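Local atomic coordinates of esterase family protein (Staphylococcus aureus, PDB entry 7L0A), a protein that probably hydrolyses S-formylglutathione to formate and glutathione, as a serine esterase of the esterase D family with an alpha/beta-hydrolase fold. Residues H87-N92 / E165-S170; Y16-I21 / D101-V106; A147-S153 / P203-C209. All coordinates share one frame; numbering follows the deposited sequence.

Interaction 1: residues H87-N92 / E165-S170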
loop_
_atom_site.group_PDB
_atom_site.type_symbol
_atom_site.label_atom_id
_atom_site.label_comp_id
_atom_site.label_asym_id
_atom_site.label_seq_id
_atom_site.Cartn_x
_atom_site.Cartn_y
_atom_site.Cartn_z
ATOM N N HIS B 87 -16.080 -3.142 -14.991
ATOM C CA HIS B 87 -17.280 -2.732 -15.725
ATOM C C HIS B 87 -18.555 -3.041 -14.956
ATOM O O HIS B 87 -19.504 -2.252 -14.967
ATOM C CB HIS B 87 -17.347 -3.425 -17.084
ATOM C CG HIS B 87 -16.331 -2.922 -18.061
ATOM N ND1 HIS B 87 -16.466 -3.113 -19.414
ATOM C CD2 HIS B 87 -15.181 -2.232 -17.883
ATOM C CE1 HIS B 87 -15.436 -2.559 -20.034
ATOM N NE2 HIS B 87 -14.656 -2.002 -19.127
ATOM N N SER B 88 -18.605 -4.200 -14.312
ATOM C CA SER B 88 -19.831 -4.629 -13.657
ATOM C C SER B 88 -20.185 -3.753 -12.462
ATOM O O SER B 88 -21.338 -3.782 -12.017
ATOM C CB SER B 88 -19.694 -6.086 -13.220
ATOM O OG SER B 88 -18.459 -6.288 -12.533
ATOM N N ALA B 89 -19.245 -2.950 -11.945
ATOM C CA ALA B 89 -19.554 -2.109 -10.788
ATOM C C ALA B 89 -20.614 -1.072 -11.121
ATOM O O ALA B 89 -21.419 -0.696 -10.257
ATOM C CB ALA B 89 -18.291 -1.420 -10.271
ATOM N N TYR B 90 -20.685 -0.643 -12.383
ATOM C CA TYR B 90 -21.563 0.470 -12.716
ATOM C C TYR B 90 -23.026 0.071 -12.793
ATOM O O TYR B 90 -23.889 0.843 -12.378
ATOM C CB TYR B 90 -21.168 1.095 -14.056
ATOM C CG TYR B 90 -19.846 1.806 -14.086
ATOM C CD1 TYR B 90 -19.733 3.126 -13.645
ATOM C CD2 TYR B 90 -18.720 1.192 -14.585
ATOM C CE1 TYR B 90 -18.523 3.802 -13.699
ATOM C CE2 TYR B 90 -17.495 1.855 -14.611
ATOM C CZ TYR B 90 -17.413 3.163 -14.187
ATOM O OH TYR B 90 -16.252 3.857 -14.226
ATOM N N ALA B 91 -23.338 -1.097 -13.346
ATOM C CA ALA B 91 -24.741 -1.405 -13.542
ATOM C C ALA B 91 -25.150 -2.846 -13.281
ATOM O O ALA B 91 -26.330 -3.151 -13.462
ATOM C CB ALA B 91 -25.178 -1.025 -14.976
ATOM N N ASN B 92 -24.249 -3.726 -12.835
ATOM C CA ASN B 92 -24.634 -5.104 -12.555
ATOM C C ASN B 92 -24.814 -5.416 -11.073
ATOM O O ASN B 92 -25.259 -6.530 -10.746
ATOM C CB ASN B 92 -23.608 -6.079 -13.124
ATOM C CG ASN B 92 -23.556 -6.056 -14.632
ATOM O OD1 ASN B 92 -22.707 -5.419 -15.227
ATOM N ND2 ASN B 92 -24.497 -6.752 -15.253
ATOM N N GLU B 165 -17.265 1.488 -24.359
ATOM C CA GLU B 165 -16.631 0.184 -24.566
ATOM C C GLU B 165 -16.984 -0.837 -23.507
ATOM O O GLU B 165 -16.128 -1.612 -23.055
ATOM C CB GLU B 165 -15.113 0.381 -24.638
ATOM C CG GLU B 165 -14.651 1.215 -25.814
ATOM C CD GLU B 165 -15.123 0.647 -27.142
ATOM O OE1 GLU B 165 -15.127 -0.595 -27.295
ATOM O OE2 GLU B 165 -15.510 1.445 -28.024
ATOM N N TRP B 166 -18.246 -0.910 -23.120
ATOM C CA TRP B 166 -18.697 -1.888 -22.147
ATOM C C TRP B 166 -18.430 -3.313 -22.600
ATOM O O TRP B 166 -18.566 -3.632 -23.782
ATOM C CB TRP B 166 -20.207 -1.705 -21.944
ATOM C CG TRP B 166 -20.603 -0.362 -21.476
ATOM C CD1 TRP B 166 -21.129 0.663 -22.227
ATOM C CD2 TRP B 166 -20.519 0.121 -20.144
ATOM N NE1 TRP B 166 -21.370 1.754 -21.429
ATOM C CE2 TRP B 166 -21.006 1.446 -20.142
ATOM C CE3 TRP B 166 -20.086 -0.440 -18.942
ATOM C CZ2 TRP B 166 -21.047 2.225 -18.983
ATOM C CZ3 TRP B 166 -20.136 0.325 -17.804
ATOM C CH2 TRP B 166 -20.616 1.639 -17.829
ATOM N N ASN B 167 -18.079 -4.182 -21.644
ATOM C CA ASN B 167 -18.079 -5.618 -21.929
ATOM C C ASN B 167 -19.522 -6.131 -22.061
ATOM O O ASN B 167 -20.496 -5.403 -21.861
ATOM C CB ASN B 167 -17.264 -6.385 -20.874
ATOM C CG ASN B 167 -17.907 -6.421 -19.482
ATOM O OD1 ASN B 167 -19.099 -6.148 -19.293
ATOM N ND2 ASN B 167 -17.130 -6.859 -18.509
ATOM N N ASP B 168 -19.664 -7.413 -22.421
ATOM C CA ASP B 168 -20.968 -7.931 -22.806
ATOM C C ASP B 168 -21.961 -7.895 -21.655
ATOM O O ASP B 168 -23.125 -7.508 -21.833
ATOM C CB ASP B 168 -20.816 -9.363 -23.322
ATOM C CG ASP B 168 -20.229 -9.427 -24.720
ATOM O OD1 ASP B 168 -20.164 -8.380 -25.402
ATOM O OD2 ASP B 168 -19.841 -10.536 -25.141
ATOM N N PHE B 169 -21.541 -8.368 -20.473
ATOM C CA PHE B 169 -22.468 -8.445 -19.335
ATOM C C PHE B 169 -22.858 -7.053 -18.841
ATOM O O PHE B 169 -24.024 -6.825 -18.476
ATOM C CB PHE B 169 -21.824 -9.287 -18.223
ATOM C CG PHE B 169 -22.752 -9.670 -17.097
ATOM C CD1 PHE B 169 -24.052 -10.077 -17.346
ATOM C CD2 PHE B 169 -22.300 -9.651 -15.783
ATOM C CE1 PHE B 169 -24.902 -10.441 -16.302
ATOM C CE2 PHE B 169 -23.147 -10.013 -14.738
ATOM C CZ PHE B 169 -24.431 -10.416 -14.997
ATOM N N SER B 170 -21.909 -6.101 -18.831
ATOM C CA SER B 170 -22.254 -4.753 -18.401
ATOM C C SER B 170 -23.084 -4.047 -19.465
ATOM O O SER B 170 -24.046 -3.334 -19.143
ATOM C CB SER B 170 -21.010 -3.951 -18.043
ATOM O OG SER B 170 -20.164 -3.769 -19.145
HETATM O O HOH W 1 -16.462 -6.583 -15.325
#
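His87 takes a backbone N-H with its ring: Asn167 N donates to His87 ND1 at 3.0 Å, the donor lying in the imidazole plane. ND1 is thus the acceptor nitrogen, while NE2 is bonded to the backbone carbonyl of Leu56, so both ring nitrogens are engaged and the ring is fixed in its rotation. At the same edge, His87 CE1 comes within 3.2 Å of Glu165 O. Asn92 works at the other end of the contact. Asn92 ND2 gives a long hydrogen bond of 3.3 Å to Phe169 O, approaching from well above the carbonyl plane, and Asn92 ND2 also sits 3.5 Å above the Phe169 ring, over its centre, with amide and ring planes only 19° apart. Phe169 CG stands anti to its own backbone N (chi1 -169°), which swings the ring under this amide. Away from both polar ends, Tyr90 and Trp166 form an offset edge-to-face pair: the six-membered ring of Trp166 turns its edge to the Tyr90 face, planes at 86°, with Tyr90 CD2 to Trp166 CZ3 at 3.6 Å.

Behind this first shell, Asn167 is the N-cap of helix 168-177. Asn167 OD1 accepts from Ser170 N at 2.8 Å and also from Ser170 OG, which holds the amide beside the His87 side chain. Trp166 NE1 is bonded to Leu161 O, and Tyr90 stacks on Tyr99. Tyr90 and Trp166 both touch Met130, next to the predicted nucleophile Ser129. With ND1 accepting and NE2 facing a carbonyl, His87 is probably neutral and protonated on NE2.

Interaction 2: residues Y16-I21 / D101-V106; sequences YHSPTI and DYILEV
Glu105 reaches out of helix 99-113 and puts its carboxylate among four donors of segment 16-21. CG is anti to the backbone N (chi1 166°) and the chain stays extended, carrying the oxygens to the turn that follows strand 9-17. Glu105 OE1 accepts from Tyr16 OH through its anti lone pair and from Ser18 OG through its syn lone pair, each at 2.7 Å. The Tyr16 ring meets OE1 with its edge, its plane 73° from that of the carboxylate. Glu105 OE2 takes Thr20 N on its syn lone pair at 2.9 Å and Thr20 OG1 at a very short 2.5 Å. Pro19 CD adds a close apolar neighbour to OE2.

Ser18 OG has a second role: it accepts from Ile21 N at 3.1 Å, an ST motif that ties the turn together and presents the hydroxyl to Glu105. The contact thus fastens the end of an outermost strand of the alpha/beta-hydrolase sheet to a helix packed against that sheet. Four donors on one buried carboxylate would probably favour its ionised form.

The rest is looser and apolar. Ile21 CG1 lies 3.6 Å from Tyr102 CD1, the two side chains crossing obliquely, while Tyr102 OH is bonded to Asn84 O. Thr20 CG2 rests 3.7 Å from Asp101 CB, at the partly exposed beginning of the segment, where Asp101 OD2 turns to Ser98 N instead. The second subunit also closes over this region: its Phe38 packs on Glu105 and its Leu2, apparently from the expression tag, on Thr20, and Glu33 of that subunit accepts from His17 N.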
loop_
_atom_site.group_PDB
_atom_site.type_symbol
_atom_site.label_atom_id
_atom_site.label_comp_id
_atom_site.label_asym_id
_atom_site.label_seq_id
_atom_site.Cartn_x
_atom_site.Cartn_y
_atom_site.Cartn_z
ATOM N N TYR B 16 -6.535 -6.227 -2.380
ATOM C CA TYR B 16 -7.288 -6.474 -1.154
ATOM C C TYR B 16 -8.648 -7.052 -1.517
ATOM O O TYR B 16 -9.111 -6.916 -2.642
ATOM C CB TYR B 16 -7.445 -5.198 -0.287
ATOM C CG TYR B 16 -8.466 -4.201 -0.760
ATOM C CD1 TYR B 16 -8.313 -3.485 -1.961
ATOM C CD2 TYR B 16 -9.628 -4.024 -0.045
ATOM C CE1 TYR B 16 -9.305 -2.587 -2.387
ATOM C CE2 TYR B 16 -10.609 -3.156 -0.474
ATOM C CZ TYR B 16 -10.452 -2.448 -1.639
ATOM O OH TYR B 16 -11.431 -1.578 -2.075
ATOM N N HIS B 17 -9.265 -7.730 -0.555
ATOM C CA HIS B 17 -10.656 -8.149 -0.711
ATOM C C HIS B 17 -11.600 -7.001 -0.351
ATOM O O HIS B 17 -11.554 -6.466 0.755
ATOM C CB HIS B 17 -10.955 -9.360 0.170
ATOM C CG HIS B 17 -12.344 -9.870 -0.010
ATOM N ND1 HIS B 17 -13.408 -9.402 0.729
ATOM C CD2 HIS B 17 -12.844 -10.778 -0.870
ATOM C CE1 HIS B 17 -14.506 -10.028 0.345
ATOM N NE2 HIS B 17 -14.192 -10.860 -0.632
ATOM N N SER B 18 -12.426 -6.594 -1.305
ATOM C CA SER B 18 -13.376 -5.510 -1.119
ATOM C C SER B 18 -14.678 -6.034 -0.532
ATOM O O SER B 18 -15.333 -6.864 -1.170
ATOM C CB SER B 18 -13.667 -4.855 -2.453
ATOM O OG SER B 18 -14.769 -3.990 -2.381
ATOM N N PRO B 19 -15.051 -5.612 0.691
ATOM C CA PRO B 19 -16.374 -5.987 1.241
ATOM C C PRO B 19 -17.523 -5.528 0.372
ATOM O O PRO B 19 -18.543 -6.233 0.267
ATOM C CB PRO B 19 -16.393 -5.295 2.604
ATOM C CG PRO B 19 -14.982 -4.923 2.918
ATOM C CD PRO B 19 -14.234 -4.787 1.605
ATOM N N THR B 20 -17.374 -4.378 -0.292
ATOM C CA THR B 20 -18.472 -3.823 -1.075
ATOM C C THR B 20 -18.705 -4.614 -2.346
ATOM O O THR B 20 -19.838 -4.997 -2.639
ATOM C CB THR B 20 -18.178 -2.366 -1.392
ATOM O OG1 THR B 20 -18.056 -1.635 -0.175
ATOM C CG2 THR B 20 -19.290 -1.768 -2.246
ATOM N N ILE B 21 -17.638 -4.887 -3.103
ATOM C CA ILE B 21 -17.765 -5.638 -4.350
ATOM C C ILE B 21 -17.874 -7.118 -4.071
ATOM O O ILE B 21 -18.528 -7.844 -4.822
ATOM C CB ILE B 21 -16.565 -5.318 -5.272
ATOM C CG1 ILE B 21 -16.568 -3.818 -5.605
ATOM C CG2 ILE B 21 -16.635 -6.166 -6.561
ATOM C CD1 ILE B 21 -17.751 -3.350 -6.442
ATOM N N ASP B 101 -20.681 3.010 -4.080
ATOM C CA ASP B 101 -20.317 2.531 -2.757
ATOM C C ASP B 101 -18.857 2.108 -2.726
ATOM O O ASP B 101 -18.170 2.286 -1.709
ATOM C CB ASP B 101 -21.220 1.376 -2.381
ATOM C CG ASP B 101 -22.693 1.704 -2.655
ATOM O OD1 ASP B 101 -23.272 2.439 -1.815
ATOM O OD2 ASP B 101 -23.237 1.289 -3.718
ATOM N N TYR B 102 -18.395 1.511 -3.818
ATOM C CA TYR B 102 -17.028 1.011 -3.889
ATOM C C TYR B 102 -16.012 2.144 -3.840
ATOM O O TYR B 102 -15.013 2.057 -3.110
ATOM C CB TYR B 102 -16.858 0.175 -5.157
ATOM C CG TYR B 102 -15.442 -0.155 -5.526
ATOM C CD1 TYR B 102 -14.616 -0.880 -4.672
ATOM C CD2 TYR B 102 -14.900 0.319 -6.719
ATOM C CE1 TYR B 102 -13.303 -1.167 -5.035
ATOM C CE2 TYR B 102 -13.586 0.051 -7.070
ATOM C CZ TYR B 102 -12.814 -0.687 -6.219
ATOM O OH TYR B 102 -11.493 -0.967 -6.575
ATOM N N ILE B 103 -16.223 3.206 -4.624
ATOM C CA ILE B 103 -15.278 4.308 -4.580
ATOM C C ILE B 103 -15.249 4.931 -3.181
ATOM O O ILE B 103 -14.180 5.308 -2.678
ATOM C CB ILE B 103 -15.584 5.355 -5.668
ATOM C CG1 ILE B 103 -15.396 4.769 -7.066
ATOM C CG2 ILE B 103 -14.619 6.550 -5.538
ATOM C CD1 ILE B 103 -14.036 4.184 -7.313
ATOM N N LEU B 104 -16.392 4.981 -2.497
ATOM C CA LEU B 104 -16.404 5.528 -1.143
ATOM C C LEU B 104 -15.702 4.587 -0.169
ATOM O O LEU B 104 -15.076 5.043 0.791
ATOM C CB LEU B 104 -17.832 5.838 -0.711
ATOM C CG LEU B 104 -18.426 7.008 -1.490
ATOM C CD1 LEU B 104 -19.878 7.180 -1.100
ATOM C CD2 LEU B 104 -17.689 8.311 -1.258
ATOM N N GLU B 105 -15.783 3.276 -0.404
ATOM C CA GLU B 105 -15.007 2.324 0.381
ATOM C C GLU B 105 -13.514 2.554 0.188
ATOM O O GLU B 105 -12.753 2.558 1.165
ATOM C CB GLU B 105 -15.383 0.898 -0.013
ATOM C CG GLU B 105 -14.381 -0.144 0.525
ATOM C CD GLU B 105 -14.606 -1.520 -0.051
ATOM O OE1 GLU B 105 -13.791 -1.952 -0.848
ATOM O OE2 GLU B 105 -15.681 -2.133 0.248
ATOM N N VAL B 106 -13.071 2.719 -1.066
ATOM C CA VAL B 106 -11.649 2.961 -1.312
ATOM C C VAL B 106 -11.211 4.212 -0.557
ATOM O O VAL B 106 -10.170 4.224 0.120
ATOM C CB VAL B 106 -11.350 3.081 -2.817
ATOM C CG1 VAL B 106 -9.919 3.496 -3.028
ATOM C CG2 VAL B 106 -11.624 1.761 -3.520
#

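Interaction 3: residues A147-S153 / P203-C209; sequences AKAVPLS and PKLLIMC
Lys204 N to Ala147 O, at 2.9 Å, opens a run of five backbone hydrogen bonds between two parallel strands whose axes come within 4.8 Å at an angle of 18°. Ala149 then donates to Lys204 O and accepts from Leu206 N; farther on, Met208 N bonds to Pro151 O and Ser153 N to Met208 O. Pro151 has no N-H and contributes through its carbonyl. CA-H...O contacts supplement these bonds, Val150 CA to Leu206 O being the shortest at 3.1 Å.

Apolar side chains pair across the strands. Leu152 CD2 lies 3.8 Å from Met208 SD, the two side chains lying side by side. Val150 CG2 meets Leu206 CB, and Ala149 CB touches Leu205 CD2 at 3.9 Å. Pro151 CD adjoins Ile207 CG1.

The two like-charged lysine ends share a water: Lys148 NZ (2.8 Å) and Lys204 NZ (3.2 Å) both donate to its oxygen, and Lys148 NZ also bonds to Met258 O.

In the sheet, strand 148-152 lies between 123-128 and 204-210. Helix 244-259 covers Val150, Leu206 and Met208, helix 216-228 packs on Ile207, and Ser153 OG bonds to Trp247 NE1 beside the predicted triad residues Asp213 and His242.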
loop_
_atom_site.group_PDB
_atom_site.type_symbol
_atom_site.label_atom_id
_atom_site.label_comp_id
_atom_site.label_asym_id
_atom_site.label_seq_id
_atom_site.Cartn_x
_atom_site.Cartn_y
_atom_site.Cartn_z
ATOM N N ALA B 147 -13.022 19.217 -1.967
ATOM C CA ALA B 147 -13.001 20.656 -2.172
ATOM C C ALA B 147 -13.018 21.018 -3.647
ATOM O O ALA B 147 -13.474 22.118 -4.010
ATOM C CB ALA B 147 -11.762 21.263 -1.526
ATOM N N LYS B 148 -12.504 20.132 -4.485
ATOM C CA LYS B 148 -12.304 20.404 -5.902
ATOM C C LYS B 148 -12.540 19.109 -6.665
ATOM O O LYS B 148 -12.186 18.028 -6.179
ATOM C CB LYS B 148 -10.908 20.928 -6.209
ATOM C CG LYS B 148 -10.576 22.204 -5.449
ATOM C CD LYS B 148 -9.183 22.695 -5.793
ATOM C CE LYS B 148 -8.791 23.839 -4.874
ATOM N NZ LYS B 148 -7.644 24.616 -5.414
ATOM N N ALA B 149 -13.110 19.228 -7.864
ATOM C CA ALA B 149 -13.443 18.099 -8.732
ATOM C C ALA B 149 -13.110 18.475 -10.167
ATOM O O ALA B 149 -13.423 19.594 -10.601
ATOM C CB ALA B 149 -14.949 17.752 -8.606
ATOM N N VAL B 150 -12.505 17.548 -10.900
ATOM C CA VAL B 150 -12.033 17.781 -12.256
ATOM C C VAL B 150 -12.541 16.677 -13.182
ATOM O O VAL B 150 -11.879 15.646 -13.400
ATOM C CB VAL B 150 -10.495 17.847 -12.309
ATOM C CG1 VAL B 150 -10.034 18.164 -13.715
ATOM C CG2 VAL B 150 -9.948 18.881 -11.333
ATOM N N PRO B 151 -13.714 16.854 -13.787
ATOM C CA PRO B 151 -14.159 15.922 -14.836
ATOM C C PRO B 151 -13.431 16.190 -16.147
ATOM O O PRO B 151 -13.418 17.323 -16.635
ATOM C CB PRO B 151 -15.671 16.220 -14.973
ATOM C CG PRO B 151 -16.019 17.026 -13.787
ATOM C CD PRO B 151 -14.779 17.791 -13.398
ATOM N N LEU B 152 -12.850 15.143 -16.711
ATOM C CA LEU B 152 -12.093 15.189 -17.957
ATOM C C LEU B 152 -12.865 14.409 -19.010
ATOM O O LEU B 152 -13.157 13.226 -18.812
ATOM C CB LEU B 152 -10.708 14.567 -17.773
ATOM C CG LEU B 152 -9.792 15.166 -16.713
ATOM C CD1 LEU B 152 -8.507 14.317 -16.698
ATOM C CD2 LEU B 152 -9.488 16.594 -16.990
ATOM N N SER B 153 -13.141 15.035 -20.145
ATOM C CA SER B 153 -13.774 14.347 -21.266
ATOM C C SER B 153 -14.943 13.490 -20.786
ATOM O O SER B 153 -15.077 12.316 -21.174
ATOM C CB SER B 153 -12.755 13.475 -22.002
ATOM O OG SER B 153 -11.563 14.212 -22.250
ATOM N N PRO B 203 -18.170 21.141 -4.955
ATOM C CA PRO B 203 -16.730 21.430 -5.060
ATOM C C PRO B 203 -16.461 22.449 -6.159
ATOM O O PRO B 203 -17.209 22.583 -7.123
ATOM C CB PRO B 203 -16.108 20.077 -5.402
ATOM C CG PRO B 203 -17.142 19.043 -4.985
ATOM C CD PRO B 203 -18.477 19.709 -5.171
ATOM N N LYS B 204 -15.335 23.158 -6.027
ATOM C CA LYS B 204 -14.861 23.951 -7.157
ATOM C C LYS B 204 -14.632 23.015 -8.347
ATOM O O LYS B 204 -14.028 21.945 -8.208
ATOM C CB LYS B 204 -13.584 24.694 -6.780
ATOM C CG LYS B 204 -13.287 25.924 -7.621
ATOM C CD LYS B 204 -12.159 26.756 -7.011
ATOM C CE LYS B 204 -11.658 27.797 -8.001
ATOM N NZ LYS B 204 -10.533 28.598 -7.460
ATOM N N LEU B 205 -15.130 23.414 -9.520
ATOM C CA LEU B 205 -15.119 22.581 -10.711
ATOM C C LEU B 205 -14.152 23.103 -11.762
ATOM O O LEU B 205 -14.209 24.285 -12.144
ATOM C CB LEU B 205 -16.522 22.520 -11.314
ATOM C CG LEU B 205 -17.586 21.818 -10.493
ATOM C CD1 LEU B 205 -18.948 22.049 -11.162
ATOM C CD2 LEU B 205 -17.290 20.339 -10.382
ATOM N N LEU B 206 -13.285 22.207 -12.249
ATOM C CA LEU B 206 -12.480 22.437 -13.443
ATOM C C LEU B 206 -12.874 21.345 -14.427
ATOM O O LEU B 206 -12.627 20.160 -14.175
ATOM C CB LEU B 206 -10.981 22.417 -13.132
ATOM C CG LEU B 206 -10.111 22.442 -14.376
ATOM C CD1 LEU B 206 -10.277 23.700 -15.171
ATOM C CD2 LEU B 206 -8.652 22.235 -13.951
ATOM N N ILE B 207 -13.536 21.734 -15.515
ATOM C CA ILE B 207 -14.026 20.792 -16.514
ATOM C C ILE B 207 -13.194 20.958 -17.766
ATOM O O ILE B 207 -13.002 22.077 -18.242
ATOM C CB ILE B 207 -15.530 21.019 -16.797
ATOM C CG1 ILE B 207 -16.316 20.853 -15.497
ATOM C CG2 ILE B 207 -16.010 20.109 -17.907
ATOM C CD1 ILE B 207 -17.770 21.286 -15.587
ATOM N N MET B 208 -12.676 19.854 -18.299
ATOM C CA MET B 208 -11.768 19.917 -19.445
ATOM C C MET B 208 -12.195 18.893 -20.489
ATOM O O MET B 208 -12.627 17.781 -20.160
ATOM C CB MET B 208 -10.299 19.676 -19.032
ATOM C CG MET B 208 -9.920 20.303 -17.707
ATOM S SD MET B 208 -8.139 20.093 -17.305
ATOM C CE MET B 208 -7.460 21.268 -18.438
ATOM N N CYS B 209 -12.080 19.277 -21.753
ATOM C CA CYS B 209 -12.322 18.354 -22.853
ATOM C C CYS B 209 -11.577 18.845 -24.085
ATOM O O CYS B 209 -11.503 20.050 -24.333
ATOM C CB CYS B 209 -13.840 18.249 -23.129
ATOM S SG CYS B 209 -14.336 16.915 -24.198
HETATM O O HOH W 2 -8.426 26.206 -7.523
#

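How the interactions relate
Interaction 3 belongs to the buried sheet, interaction 1 is only partly buried and interaction 2 is buried at the subunit interface. Chemistry follows place: backbone bonding and apolar pairs in interaction 3, a carboxylate gathering three hydroxyls and a backbone N-H in interaction 2, ring and amide contacts in interaction 1. Interactions 2 and 3 reach the same sheet, centres about 24 Å apart, on opposite sides of the chain's centre. Consecutive helices 88-91 and 99-113 link interactions 1 and 2; strand 148-152 and helix 168-177 likewise link interactions 3 and 1. Interaction 3 reaches the predicted triad through Ser153, interaction 1 stays about 8 Å from it between nearest side chains, and interaction 2 lies away from it.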